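FMN-dependent NADH:quinone oxidoreductase 1 (Bacillus anthracis, PDB 4M0C) probably uses NADH and bound FMN to reduce electrophilic quinones and to cleave the azo bond of aromatic azo compounds into amines. Local coordinates at residues A[12-17]-A[48-53]; A[28-33]-A[208-213]; A[97-102]-A[145-150]; A[153-158]-A[184-189]. All blocks are in the same frame, centred on the assembly; numbering follows the deposited sequence.

Contact 1. Residues A[12-17]-A[48-53]; sequences AHPKVD and NLYDDV. With FMN (flavin mononucleotide), chain C.
Two loops at the C-terminal edge of the flavodoxin-like sheet, the first of them leading into the FMN phosphate site, meet where P14 lies over the ring of Y50. The CA of P14 sits 3.8 Å from the centroid of the Y50 ring, 26° off its normal, a CH-pi contact over one face. The two side chains run alongside each other in the same direction, and P14 CG reaches Y50 CZ. Next to this pair A12 CB packs on L49 CD1 (3.9 Å). V16 stands across N48: its CG1, anti to the backbone N (chi1 -178°), touches CG of N48, whose OD1 is hydrogen-bonded to Q46, at 3.7 Å, while CG2 turns to D51 CB. A water joins the backbones, donating to H13 O (2.7 Å) and accepting from Y50 N (3.0 Å). H13 serves the cofactor instead. Its ND1 takes the N-H of K15 almost exactly in the ring plane, which fixes the ring's rotation and leaves NE2 to donate to FMN O3P (2.6 Å, 170°). Helix 111-120 packs on A12, L49 and Y50, P103 of strand 97-103 touches H13 and P14, and I57 of the second subunit packs on Y50.

Contact 2. Residues A[28-33]-A[208-213]; sequences KHFLES and EAASRL. With ZN (zinc ion), chain D.
F30 of helix 22-37 and A210 of helix 195-214 meet where two helices of the flavodoxin-like fold lie side by side on one face of the parallel sheet. The axes of 28-33 and 208-213 approach to 8.8 Å and cross at -39°, running in roughly the same direction. From CB, the F30 side chain swings CG anti to the backbone N (chi1 166°), which carries the ring toward the other helix. CD1 comes first to A210, about equally far from the alanine's CB and backbone N. The next atom, CE1, makes the nearest approach, 3.7 Å from A210 CA, and also meets L213 CD1 at 4.1 Å. CZ then touches the same L213 methyl, the leucine standing at about a right angle to the phenylalanine. The backbone carbon of A209 lies at the ring edge. One turn further along helix 22-37, S33 CB packs on A210 CB (3.7 Å), so the small alanine is held between serine and phenylalanine. Beneath the pair, L145 of strand 143-150 touches F30, A209 and L213. On another side of helix 22-37, one turn apart, H29 ND1 and E32 OE2 bind a zinc ion at 2.1 and 2.2 Å, and H29 NE2 is hydrogen-bonded to E207 of helix 195-214. H29 O accepts from both S33 N and S33 OG, which approach from opposite faces of its carbonyl plane, the hydroxyl at 3.2 Å.

Contact 3. Residues A[97-102]-A[145-150]; sequences TYVIVL and LVIQAS. With FMN (flavin mononucleotide), chain C.
Strands 97-102 and 145-150 are parallel neighbours inside the five-stranded flavodoxin-like sheet, and V99, I100, V101 and L102 pair with L145, V146, I147 and Q148. Five backbone hydrogen bonds join them in the alternating parallel pattern. I100 uses both of its polar backbone atoms: its N donates to L145 O, and its O accepts from I147 N at 2.7 Å. I147 O in turn receives L102 N, and the last bond, A149 N to L102 O, is the longest at 3.2 Å. CA-H...O contacts fill in between, among them Q148 CA to L102 O at 3.2 Å. Apolar packing divides by face. On the side of V99, L145 and I147, V99 CG1 touches both L145 CD2 and I147 CD1 at 4.2 Å; F30 of helix 22-37 packs on V99 and L145, and V26 on I147. On the other side, L102 places CG between its backbone N and carbonyl carbon (chi1 73°), which brings CD2 across to V146 CG1 (3.6 Å) and Q148 CB. The amide of Q148 goes on to S166 and E164. Where strand 143-150 reaches the cofactor, A149 CB lies 3.4 Å from FMN O5' and S150 CA 3.3 Å from FMN O2'.

Contact 4. Residues A[153-158]-A[184-189]; sequences IYTNDD and IVRAQG. With FMN (flavin mononucleotide), chain C.
The side-chain amide of Q188 reaches the loop at I153, Y154 and T155 and uses both of its ends. OE1 accepts Y154 N at 2.8 Å along a nearly straight N-H (175°), though the donor sits 39° above the carbonyl plane. NE2 donates to T155 OG1 at 3.0 Å, the hydroxyl tilted only slightly from the amide plane. The two bonds, one to each end, set which way round the amide lies. Q188 gets there with CG set between its backbone N and carbonyl carbon (chi1 62°) and the chain beyond extended. I153 stands at about a right angle to it: CG2 meets NE2 of Q188, while CG1 packs on G189 CA at 3.6 Å. This is the loop after strand 143-150 meeting the end of edge strand 181-188, at the C-terminal side of the flavodoxin-like sheet where the flavin binds. T155 approaches Q188 at a slant, and its CG2 also touches R186 CD at 4.0 Å. The guanidinium of R186 has I184 CG2 over one face, toward its rim, and its NE forms a salt bridge with E164. Held by its backbone N, Y154 extends its ring toward the isoalloxazine. FMN O2 lies in the ring plane at its edge, and Y154 OH donates to that oxygen over 2.5 Å.

How the contacts relate
Contacts 1, 3 and 4 follow one another along the chain; contact 2 interleaves with contact 1 and spans contacts 3 and 4. Contact 3 lies in the middle of the parallel sheet, its centre about 13 Å from that of contact 1, 12 Å from contact 2 and 14 Å from contact 4, and touches all three: the A12 backbone is hydrogen-bonded to V101, and helices 22-37 and 195-214 rest on strand 143-150, which pairs with 181-188. Contacts 1 and 4, centres about 24 Å apart, do not touch but reach different ends of FMN, phosphate and isoalloxazine, while contact 3 passes beside the ribityl chain. Contact 2 lies away from the cofactor, in the helix layer on the sheet.

Contact 1. Residues A[12-17]-A[48-53]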
# COMPACT_ATOMS: atom_id res chain seq x y z
N ALA A 12 -0.15 -13.09 0.27
CA ALA A 12 0.28 -11.83 0.89
C ALA A 12 0.13 -11.82 2.41
O ALA A 12 -0.00 -10.75 3.02
CB ALA A 12 -0.48 -10.66 0.28
N HIS A 13 0.15 -12.99 3.04
CA HIS A 13 0.01 -13.02 4.49
C HIS A 13 1.37 -13.14 5.15
O HIS A 13 2.15 -14.04 4.83
CB HIS A 13 -0.90 -14.16 4.96
CG HIS A 13 -1.42 -13.96 6.35
ND1 HIS A 13 -0.61 -13.97 7.47
CD2 HIS A 13 -2.68 -13.73 6.81
CE1 HIS A 13 -1.33 -13.76 8.55
NE2 HIS A 13 -2.60 -13.62 8.18
N PRO A 14 1.65 -12.22 6.09
CA PRO A 14 2.93 -12.17 6.81
C PRO A 14 3.29 -13.48 7.50
O PRO A 14 4.48 -13.81 7.60
CB PRO A 14 2.71 -11.06 7.84
CG PRO A 14 1.74 -10.14 7.19
CD PRO A 14 0.80 -11.06 6.42
N LYS A 15 2.29 -14.23 7.96
CA LYS A 15 2.54 -15.49 8.66
C LYS A 15 2.80 -16.64 7.69
O LYS A 15 3.14 -17.75 8.12
CB LYS A 15 1.38 -15.85 9.60
CG LYS A 15 1.17 -14.85 10.74
CD LYS A 15 0.20 -15.41 11.80
CE LYS A 15 0.10 -14.47 13.00
NZ LYS A 15 -0.77 -15.01 14.07
N VAL A 16 2.59 -16.38 6.40
CA VAL A 16 2.85 -17.35 5.32
C VAL A 16 2.03 -18.65 5.33
O VAL A 16 1.14 -18.84 4.48
CB VAL A 16 4.34 -17.70 5.18
CG1 VAL A 16 4.54 -18.65 4.02
CG2 VAL A 16 5.16 -16.45 4.95
N ASP A 17 2.35 -19.56 6.25
CA ASP A 17 1.71 -20.89 6.30
C ASP A 17 1.07 -21.23 7.67
O ASP A 17 0.59 -22.35 7.87
CB ASP A 17 2.71 -21.99 5.88
CG ASP A 17 4.05 -21.88 6.61
OD1 ASP A 17 4.10 -21.26 7.70
OD2 ASP A 17 5.06 -22.42 6.10
N ASN A 48 5.19 -16.62 -1.97
CA ASN A 48 4.91 -16.14 -0.63
C ASN A 48 5.55 -14.77 -0.43
O ASN A 48 6.76 -14.67 -0.22
CB ASN A 48 5.42 -17.14 0.41
CG ASN A 48 4.70 -18.48 0.33
OD1 ASN A 48 3.48 -18.52 0.18
ND2 ASN A 48 5.47 -19.57 0.38
N LEU A 49 4.73 -13.72 -0.47
CA LEU A 49 5.25 -12.35 -0.47
C LEU A 49 6.09 -11.99 0.77
O LEU A 49 6.93 -11.08 0.72
CB LEU A 49 4.12 -11.34 -0.67
CG LEU A 49 3.32 -11.41 -1.97
CD1 LEU A 49 2.51 -10.14 -2.14
CD2 LEU A 49 4.23 -11.65 -3.20
N TYR A 50 5.88 -12.72 1.88
CA TYR A 50 6.64 -12.45 3.11
C TYR A 50 7.71 -13.50 3.36
O TYR A 50 8.29 -13.54 4.44
CB TYR A 50 5.70 -12.30 4.32
CG TYR A 50 4.98 -10.98 4.30
CD1 TYR A 50 5.48 -9.87 4.97
CD2 TYR A 50 3.81 -10.83 3.56
CE1 TYR A 50 4.83 -8.64 4.92
CE2 TYR A 50 3.16 -9.60 3.50
CZ TYR A 50 3.67 -8.52 4.17
OH TYR A 50 3.01 -7.31 4.10
N ASP A 51 7.97 -14.34 2.37
CA ASP A 51 9.04 -15.32 2.50
C ASP A 51 10.01 -15.33 1.31
O ASP A 51 11.21 -15.51 1.49
CB ASP A 51 8.47 -16.73 2.73
CG ASP A 51 9.55 -17.73 3.10
OD1 ASP A 51 10.48 -17.36 3.86
OD2 ASP A 51 9.46 -18.89 2.64
N ASP A 52 9.48 -15.12 0.11
CA ASP A 52 10.28 -15.11 -1.11
C ASP A 52 10.79 -13.68 -1.34
O ASP A 52 10.29 -12.73 -0.71
CB ASP A 52 9.44 -15.58 -2.31
CG ASP A 52 9.00 -17.06 -2.18
OD1 ASP A 52 9.81 -17.89 -1.70
OD2 ASP A 52 7.85 -17.39 -2.56
N VAL A 53 11.78 -13.51 -2.20
CA VAL A 53 12.30 -12.16 -2.47
C VAL A 53 11.37 -11.37 -3.40
O VAL A 53 11.14 -11.74 -4.55
CB VAL A 53 13.72 -12.22 -3.07
CG1 VAL A 53 14.20 -10.82 -3.42
CG2 VAL A 53 14.68 -12.89 -2.07
N1 FMN C . -9.69 -5.49 10.50
C2 FMN C . -10.49 -4.66 9.74
O2 FMN C . -11.66 -5.01 9.50
N3 FMN C . -10.00 -3.45 9.26
C4 FMN C . -8.69 -3.08 9.53
O4 FMN C . -8.24 -2.02 9.09
C4A FMN C . -7.88 -3.92 10.30
N5 FMN C . -6.58 -3.57 10.60
C5A FMN C . -5.79 -4.42 11.36
C6 FMN C . -4.47 -4.08 11.65
C7 FMN C . -3.67 -4.93 12.41
C7M FMN C . -2.25 -4.53 12.71
C8 FMN C . -4.18 -6.14 12.88
C8M FMN C . -3.31 -7.06 13.71
C9 FMN C . -5.50 -6.49 12.60
C9A FMN C . -6.30 -5.63 11.83
N10 FMN C . -7.62 -5.97 11.54
C10 FMN C . -8.39 -5.12 10.78
C1' FMN C . -8.21 -7.26 12.01
C2' FMN C . -7.81 -8.38 11.04
O2' FMN C . -8.21 -8.09 9.71
C3' FMN C . -8.47 -9.67 11.49
O3' FMN C . -7.88 -10.06 12.71
C4' FMN C . -8.29 -10.77 10.45
O4' FMN C . -8.97 -11.93 10.89
C5' FMN C . -6.82 -11.12 10.26
O5' FMN C . -6.74 -12.13 9.27
P FMN C . -5.84 -13.44 9.52
O1P FMN C . -6.51 -14.20 10.63
O2P FMN C . -5.81 -14.28 8.25
O3P FMN C . -4.45 -13.02 9.94
O HOH W 1 3.41 -14.36 2.48

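Contact 2. Residues A[28-33]-A[208-213]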
# COMPACT_ATOMS: atom_id res chain seq x y z
N LYS A 28 -6.29 -22.63 2.50
CA LYS A 28 -5.91 -24.04 2.48
C LYS A 28 -7.12 -24.92 2.16
O LYS A 28 -6.99 -25.93 1.48
CB LYS A 28 -5.25 -24.45 3.79
CG LYS A 28 -3.82 -23.92 3.92
CD LYS A 28 -3.09 -24.57 5.08
CE LYS A 28 -1.62 -24.13 5.12
NZ LYS A 28 -0.91 -24.61 6.35
N HIS A 29 -8.29 -24.51 2.63
CA HIS A 29 -9.50 -25.24 2.29
C HIS A 29 -9.81 -25.05 0.80
O HIS A 29 -10.18 -25.99 0.11
CB HIS A 29 -10.68 -24.80 3.17
CG HIS A 29 -11.92 -25.62 2.97
ND1 HIS A 29 -12.03 -26.93 3.38
CD2 HIS A 29 -13.12 -25.29 2.42
CE1 HIS A 29 -13.23 -27.38 3.08
NE2 HIS A 29 -13.91 -26.41 2.50
N PHE A 30 -9.62 -23.83 0.29
CA PHE A 30 -9.75 -23.61 -1.17
C PHE A 30 -8.85 -24.57 -1.95
O PHE A 30 -9.29 -25.25 -2.88
CB PHE A 30 -9.40 -22.17 -1.58
CG PHE A 30 -9.19 -22.01 -3.08
CD1 PHE A 30 -10.29 -21.87 -3.93
CD2 PHE A 30 -7.91 -22.03 -3.63
CE1 PHE A 30 -10.11 -21.74 -5.31
CE2 PHE A 30 -7.73 -21.91 -5.01
CZ PHE A 30 -8.84 -21.76 -5.85
N LEU A 31 -7.57 -24.59 -1.56
CA LEU A 31 -6.56 -25.40 -2.24
C LEU A 31 -6.90 -26.88 -2.24
O LEU A 31 -6.70 -27.57 -3.25
CB LEU A 31 -5.18 -25.16 -1.60
CG LEU A 31 -3.98 -25.50 -2.49
CD1 LEU A 31 -4.20 -24.93 -3.88
CD2 LEU A 31 -2.71 -24.93 -1.89
N GLU A 32 -7.41 -27.36 -1.11
CA GLU A 32 -7.87 -28.75 -0.99
C GLU A 32 -8.90 -29.08 -2.07
O GLU A 32 -8.75 -30.06 -2.80
CB GLU A 32 -8.52 -29.00 0.37
CG GLU A 32 -7.62 -28.94 1.58
CD GLU A 32 -8.43 -29.03 2.88
OE1 GLU A 32 -7.82 -29.21 3.96
OE2 GLU A 32 -9.67 -28.93 2.81
N SER A 33 -9.97 -28.29 -2.13
CA SER A 33 -11.05 -28.51 -3.09
C SER A 33 -10.57 -28.35 -4.53
O SER A 33 -10.91 -29.16 -5.39
CB SER A 33 -12.21 -27.54 -2.84
OG SER A 33 -12.55 -27.48 -1.46
N GLU A 208 -17.16 -23.17 -3.60
CA GLU A 208 -17.88 -22.81 -4.82
C GLU A 208 -16.89 -22.24 -5.82
O GLU A 208 -16.93 -22.56 -7.00
CB GLU A 208 -19.00 -21.81 -4.54
CG GLU A 208 -20.05 -22.30 -3.53
CD GLU A 208 -21.19 -21.31 -3.30
OE1 GLU A 208 -22.01 -21.55 -2.39
OE2 GLU A 208 -21.27 -20.30 -4.04
N ALA A 209 -15.98 -21.40 -5.34
CA ALA A 209 -14.97 -20.80 -6.20
C ALA A 209 -14.08 -21.88 -6.83
O ALA A 209 -13.83 -21.86 -8.03
CB ALA A 209 -14.15 -19.82 -5.41
N ALA A 210 -13.61 -22.83 -6.02
CA ALA A 210 -12.82 -23.94 -6.54
C ALA A 210 -13.53 -24.65 -7.69
O ALA A 210 -12.95 -24.84 -8.76
CB ALA A 210 -12.45 -24.93 -5.44
N SER A 211 -14.79 -25.04 -7.46
CA SER A 211 -15.63 -25.61 -8.50
C SER A 211 -15.72 -24.74 -9.74
O SER A 211 -15.63 -25.23 -10.87
CB SER A 211 -17.04 -25.86 -7.98
OG SER A 211 -17.10 -27.06 -7.27
N ARG A 212 -15.93 -23.44 -9.55
CA ARG A 212 -16.08 -22.56 -10.70
C ARG A 212 -14.77 -22.49 -11.46
O ARG A 212 -14.74 -22.67 -12.67
CB ARG A 212 -16.53 -21.15 -10.27
CG ARG A 212 -16.68 -20.18 -11.44
CD ARG A 212 -17.21 -18.81 -11.02
NE ARG A 212 -16.42 -18.15 -9.98
CZ ARG A 212 -15.40 -17.34 -10.22
NH1 ARG A 212 -14.75 -16.79 -9.21
NH2 ARG A 212 -15.00 -17.11 -11.47
N LEU A 213 -13.68 -22.24 -10.73
CA LEU A 213 -12.37 -22.05 -11.35
C LEU A 213 -11.80 -23.30 -12.02
O LEU A 213 -11.01 -23.20 -12.96
CB LEU A 213 -11.38 -21.47 -10.34
CG LEU A 213 -11.77 -20.06 -9.88
CD1 LEU A 213 -10.88 -19.59 -8.72
CD2 LEU A 213 -11.71 -19.09 -11.06
ZN ZN D . -10.71 -28.01 4.55

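Contact 3. Residues A[97-102]-A[145-150]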
# COMPACT_ATOMS: atom_id res chain seq x y z
N THR A 97 -4.95 -18.11 -14.00
CA THR A 97 -5.80 -18.10 -12.82
C THR A 97 -4.97 -17.61 -11.64
O THR A 97 -3.86 -18.11 -11.40
CB THR A 97 -6.39 -19.49 -12.50
OG1 THR A 97 -7.18 -19.95 -13.60
CG2 THR A 97 -7.26 -19.42 -11.23
N TYR A 98 -5.49 -16.64 -10.90
CA TYR A 98 -4.75 -16.03 -9.80
C TYR A 98 -5.54 -16.13 -8.51
O TYR A 98 -6.76 -15.92 -8.50
CB TYR A 98 -4.48 -14.55 -10.09
CG TYR A 98 -3.77 -14.24 -11.39
CD1 TYR A 98 -2.39 -14.39 -11.51
CD2 TYR A 98 -4.47 -13.77 -12.49
CE1 TYR A 98 -1.74 -14.09 -12.71
CE2 TYR A 98 -3.82 -13.47 -13.70
CZ TYR A 98 -2.46 -13.63 -13.79
OH TYR A 98 -1.83 -13.32 -14.98
N VAL A 99 -4.86 -16.43 -7.41
CA VAL A 99 -5.48 -16.43 -6.10
C VAL A 99 -4.64 -15.56 -5.16
O VAL A 99 -3.49 -15.89 -4.89
CB VAL A 99 -5.59 -17.85 -5.49
CG1 VAL A 99 -6.28 -17.79 -4.11
CG2 VAL A 99 -6.36 -18.78 -6.43
N ILE A 100 -5.22 -14.45 -4.69
CA ILE A 100 -4.54 -13.58 -3.73
C ILE A 100 -5.11 -13.79 -2.32
O ILE A 100 -6.34 -13.75 -2.12
CB ILE A 100 -4.67 -12.09 -4.15
CG1 ILE A 100 -4.01 -11.86 -5.52
CG2 ILE A 100 -4.04 -11.17 -3.10
CD1 ILE A 100 -4.17 -10.42 -6.04
N VAL A 101 -4.22 -14.02 -1.36
CA VAL A 101 -4.61 -14.25 0.02
C VAL A 101 -4.06 -13.12 0.87
O VAL A 101 -2.86 -12.84 0.82
CB VAL A 101 -4.06 -15.59 0.55
CG1 VAL A 101 -4.61 -15.87 1.97
CG2 VAL A 101 -4.43 -16.75 -0.39
N LEU A 102 -4.91 -12.45 1.63
CA LEU A 102 -4.44 -11.36 2.48
C LEU A 102 -5.29 -11.18 3.73
O LEU A 102 -6.49 -11.43 3.71
CB LEU A 102 -4.40 -10.04 1.70
CG LEU A 102 -5.73 -9.35 1.37
CD1 LEU A 102 -5.51 -7.88 1.05
CD2 LEU A 102 -6.39 -10.02 0.19
N LEU A 145 -9.28 -14.72 -7.90
CA LEU A 145 -10.01 -14.92 -6.67
C LEU A 145 -9.20 -14.25 -5.55
O LEU A 145 -7.99 -14.51 -5.37
CB LEU A 145 -10.16 -16.41 -6.41
CG LEU A 145 -10.59 -16.78 -4.98
CD1 LEU A 145 -12.06 -16.36 -4.78
CD2 LEU A 145 -10.42 -18.27 -4.76
N VAL A 146 -9.84 -13.33 -4.83
CA VAL A 146 -9.17 -12.72 -3.68
C VAL A 146 -9.78 -13.30 -2.40
O VAL A 146 -11.00 -13.35 -2.25
CB VAL A 146 -9.31 -11.18 -3.72
CG1 VAL A 146 -8.78 -10.56 -2.42
CG2 VAL A 146 -8.58 -10.59 -4.96
N ILE A 147 -8.93 -13.79 -1.50
CA ILE A 147 -9.40 -14.26 -0.19
C ILE A 147 -8.88 -13.30 0.87
O ILE A 147 -7.67 -13.19 1.09
CB ILE A 147 -8.89 -15.67 0.12
CG1 ILE A 147 -9.47 -16.67 -0.89
CG2 ILE A 147 -9.24 -16.08 1.58
CD1 ILE A 147 -8.83 -18.07 -0.79
N GLN A 148 -9.80 -12.58 1.51
CA GLN A 148 -9.43 -11.54 2.48
C GLN A 148 -10.15 -11.77 3.80
O GLN A 148 -11.38 -11.86 3.83
CB GLN A 148 -9.83 -10.16 1.94
CG GLN A 148 -9.64 -9.01 2.94
CD GLN A 148 -10.23 -7.70 2.44
OE1 GLN A 148 -9.58 -6.97 1.69
NE2 GLN A 148 -11.47 -7.40 2.84
N ALA A 149 -9.39 -11.84 4.89
CA ALA A 149 -9.99 -11.91 6.21
C ALA A 149 -9.94 -10.51 6.81
O ALA A 149 -8.98 -9.77 6.59
CB ALA A 149 -9.24 -12.90 7.10
N SER A 150 -10.97 -10.15 7.57
CA SER A 150 -11.05 -8.82 8.16
C SER A 150 -11.79 -8.87 9.50
O SER A 150 -12.67 -9.71 9.69
CB SER A 150 -11.75 -7.86 7.19
OG SER A 150 -13.12 -8.22 7.04
N1 FMN C . -9.69 -5.49 10.50
C2 FMN C . -10.49 -4.66 9.74
O2 FMN C . -11.66 -5.01 9.50
N3 FMN C . -10.00 -3.45 9.26
C4 FMN C . -8.69 -3.08 9.53
O4 FMN C . -8.24 -2.02 9.09
C4A FMN C . -7.88 -3.92 10.30
N5 FMN C . -6.58 -3.57 10.60
C5A FMN C . -5.79 -4.42 11.36
C6 FMN C . -4.47 -4.08 11.65
C7 FMN C . -3.67 -4.93 12.41
C7M FMN C . -2.25 -4.53 12.71
C8 FMN C . -4.18 -6.14 12.88
C8M FMN C . -3.31 -7.06 13.71
C9 FMN C . -5.50 -6.49 12.60
C9A FMN C . -6.30 -5.63 11.83
N10 FMN C . -7.62 -5.97 11.54
C10 FMN C . -8.39 -5.12 10.78
C1' FMN C . -8.21 -7.26 12.01
C2' FMN C . -7.81 -8.38 11.04
O2' FMN C . -8.21 -8.09 9.71
C3' FMN C . -8.47 -9.67 11.49
O3' FMN C . -7.88 -10.06 12.71
C4' FMN C . -8.29 -10.77 10.45
O4' FMN C . -8.97 -11.93 10.89
C5' FMN C . -6.82 -11.12 10.26
O5' FMN C . -6.74 -12.13 9.27
P FMN C . -5.84 -13.44 9.52
O1P FMN C . -6.51 -14.20 10.63
O2P FMN C . -5.81 -14.28 8.25
O3P FMN C . -4.45 -13.02 9.94

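Contact 4. Residues A[153-158]-A[184-189]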
# COMPACT_ATOMS: atom_id res chain seq x y z
N ILE A 153 -16.96 -5.78 9.15
CA ILE A 153 -17.83 -6.21 8.06
C ILE A 153 -17.97 -5.10 7.01
O ILE A 153 -18.28 -3.95 7.35
CB ILE A 153 -19.22 -6.65 8.62
CG1 ILE A 153 -19.05 -7.90 9.51
CG2 ILE A 153 -20.18 -6.93 7.48
CD1 ILE A 153 -20.25 -8.21 10.39
N TYR A 154 -17.75 -5.44 5.74
CA TYR A 154 -17.67 -4.44 4.67
C TYR A 154 -18.79 -4.48 3.65
O TYR A 154 -18.73 -3.81 2.62
CB TYR A 154 -16.30 -4.53 3.99
CG TYR A 154 -15.22 -4.20 4.97
CD1 TYR A 154 -14.78 -2.90 5.13
CD2 TYR A 154 -14.69 -5.18 5.80
CE1 TYR A 154 -13.81 -2.58 6.06
CE2 TYR A 154 -13.72 -4.87 6.74
CZ TYR A 154 -13.29 -3.57 6.86
OH TYR A 154 -12.34 -3.25 7.79
N THR A 155 -19.84 -5.23 3.96
CA THR A 155 -20.95 -5.40 3.02
C THR A 155 -22.25 -4.79 3.52
O THR A 155 -23.32 -5.14 3.03
CB THR A 155 -21.20 -6.88 2.69
OG1 THR A 155 -21.46 -7.61 3.90
CG2 THR A 155 -19.99 -7.48 1.96
N ASN A 156 -22.17 -3.88 4.48
CA ASN A 156 -23.36 -3.20 5.00
C ASN A 156 -23.53 -1.80 4.45
O ASN A 156 -24.31 -1.01 4.99
CB ASN A 156 -23.32 -3.11 6.53
CG ASN A 156 -23.44 -4.46 7.21
OD1 ASN A 156 -24.20 -5.33 6.77
ND2 ASN A 156 -22.70 -4.65 8.30
N ASP A 157 -22.79 -1.49 3.38
CA ASP A 157 -22.81 -0.17 2.74
C ASP A 157 -22.79 1.01 3.72
O ASP A 157 -23.73 1.79 3.79
CB ASP A 157 -23.97 -0.05 1.75
CG ASP A 157 -23.82 -0.98 0.55
OD1 ASP A 157 -22.69 -1.49 0.34
OD2 ASP A 157 -24.81 -1.18 -0.18
N ASP A 158 -21.69 1.11 4.47
CA ASP A 158 -21.50 2.17 5.46
C ASP A 158 -20.09 2.75 5.32
O ASP A 158 -19.44 2.59 4.28
CB ASP A 158 -21.74 1.64 6.88
CG ASP A 158 -20.90 0.40 7.20
OD1 ASP A 158 -19.98 0.05 6.42
OD2 ASP A 158 -21.13 -0.23 8.25
N ILE A 184 -14.06 -11.70 -4.87
CA ILE A 184 -13.44 -11.64 -3.56
C ILE A 184 -14.28 -12.43 -2.58
O ILE A 184 -15.51 -12.31 -2.56
CB ILE A 184 -13.23 -10.18 -3.07
CG1 ILE A 184 -12.74 -10.17 -1.61
CG2 ILE A 184 -14.53 -9.39 -3.25
CD1 ILE A 184 -12.29 -8.82 -1.11
N VAL A 185 -13.63 -13.27 -1.78
CA VAL A 185 -14.31 -13.95 -0.69
C VAL A 185 -13.87 -13.22 0.58
O VAL A 185 -12.67 -13.17 0.90
CB VAL A 185 -13.93 -15.44 -0.63
CG1 VAL A 185 -14.29 -16.04 0.72
CG2 VAL A 185 -14.61 -16.22 -1.77
N ARG A 186 -14.83 -12.63 1.30
CA ARG A 186 -14.47 -11.90 2.51
C ARG A 186 -14.77 -12.76 3.74
O ARG A 186 -15.93 -12.96 4.08
CB ARG A 186 -15.27 -10.59 2.61
CG ARG A 186 -15.04 -9.59 1.50
CD ARG A 186 -16.10 -8.49 1.57
NE ARG A 186 -15.81 -7.35 0.72
CZ ARG A 186 -16.36 -7.14 -0.48
NH1 ARG A 186 -17.23 -8.01 -0.98
NH2 ARG A 186 -16.02 -6.07 -1.18
N ALA A 187 -13.74 -13.28 4.38
CA ALA A 187 -13.92 -13.92 5.68
C ALA A 187 -13.98 -12.77 6.68
O ALA A 187 -12.99 -12.48 7.37
CB ALA A 187 -12.75 -14.86 5.99
N GLN A 188 -15.13 -12.10 6.74
CA GLN A 188 -15.24 -10.82 7.43
C GLN A 188 -15.97 -10.92 8.78
O GLN A 188 -16.74 -11.85 9.03
CB GLN A 188 -15.96 -9.81 6.54
CG GLN A 188 -17.40 -10.24 6.20
CD GLN A 188 -18.11 -9.23 5.34
OE1 GLN A 188 -17.56 -8.16 5.05
NE2 GLN A 188 -19.33 -9.54 4.91
N GLY A 189 -15.71 -9.95 9.66
CA GLY A 189 -16.37 -9.91 10.95
C GLY A 189 -15.72 -10.80 11.98
O GLY A 189 -16.37 -11.20 12.95
N1 FMN C . -9.69 -5.49 10.50
C2 FMN C . -10.49 -4.66 9.74
O2 FMN C . -11.66 -5.01 9.50
N3 FMN C . -10.00 -3.45 9.26
C4 FMN C . -8.69 -3.08 9.53
O4 FMN C . -8.24 -2.02 9.09
C4A FMN C . -7.88 -3.92 10.30
N5 FMN C . -6.58 -3.57 10.60
C5A FMN C . -5.79 -4.42 11.36
C6 FMN C . -4.47 -4.08 11.65
C7 FMN C . -3.67 -4.93 12.41
C7M FMN C . -2.25 -4.53 12.71
C8 FMN C . -4.18 -6.14 12.88
C8M FMN C . -3.31 -7.06 13.71
C9 FMN C . -5.50 -6.49 12.60
C9A FMN C . -6.30 -5.63 11.83
N10 FMN C . -7.62 -5.97 11.54
C10 FMN C . -8.39 -5.12 10.78
C1' FMN C . -8.21 -7.26 12.01
C2' FMN C . -7.81 -8.38 11.04
O2' FMN C . -8.21 -8.09 9.71
C3' FMN C . -8.47 -9.67 11.49
O3' FMN C . -7.88 -10.06 12.71
C4' FMN C . -8.29 -10.77 10.45
O4' FMN C . -8.97 -11.93 10.89
C5' FMN C . -6.82 -11.12 10.26
O5' FMN C . -6.74 -12.13 9.27
P FMN C . -5.84 -13.44 9.52
O1P FMN C . -6.51 -14.20 10.63
O2P FMN C . -5.81 -14.28 8.25
O3P FMN C . -4.45 -13.02 9.94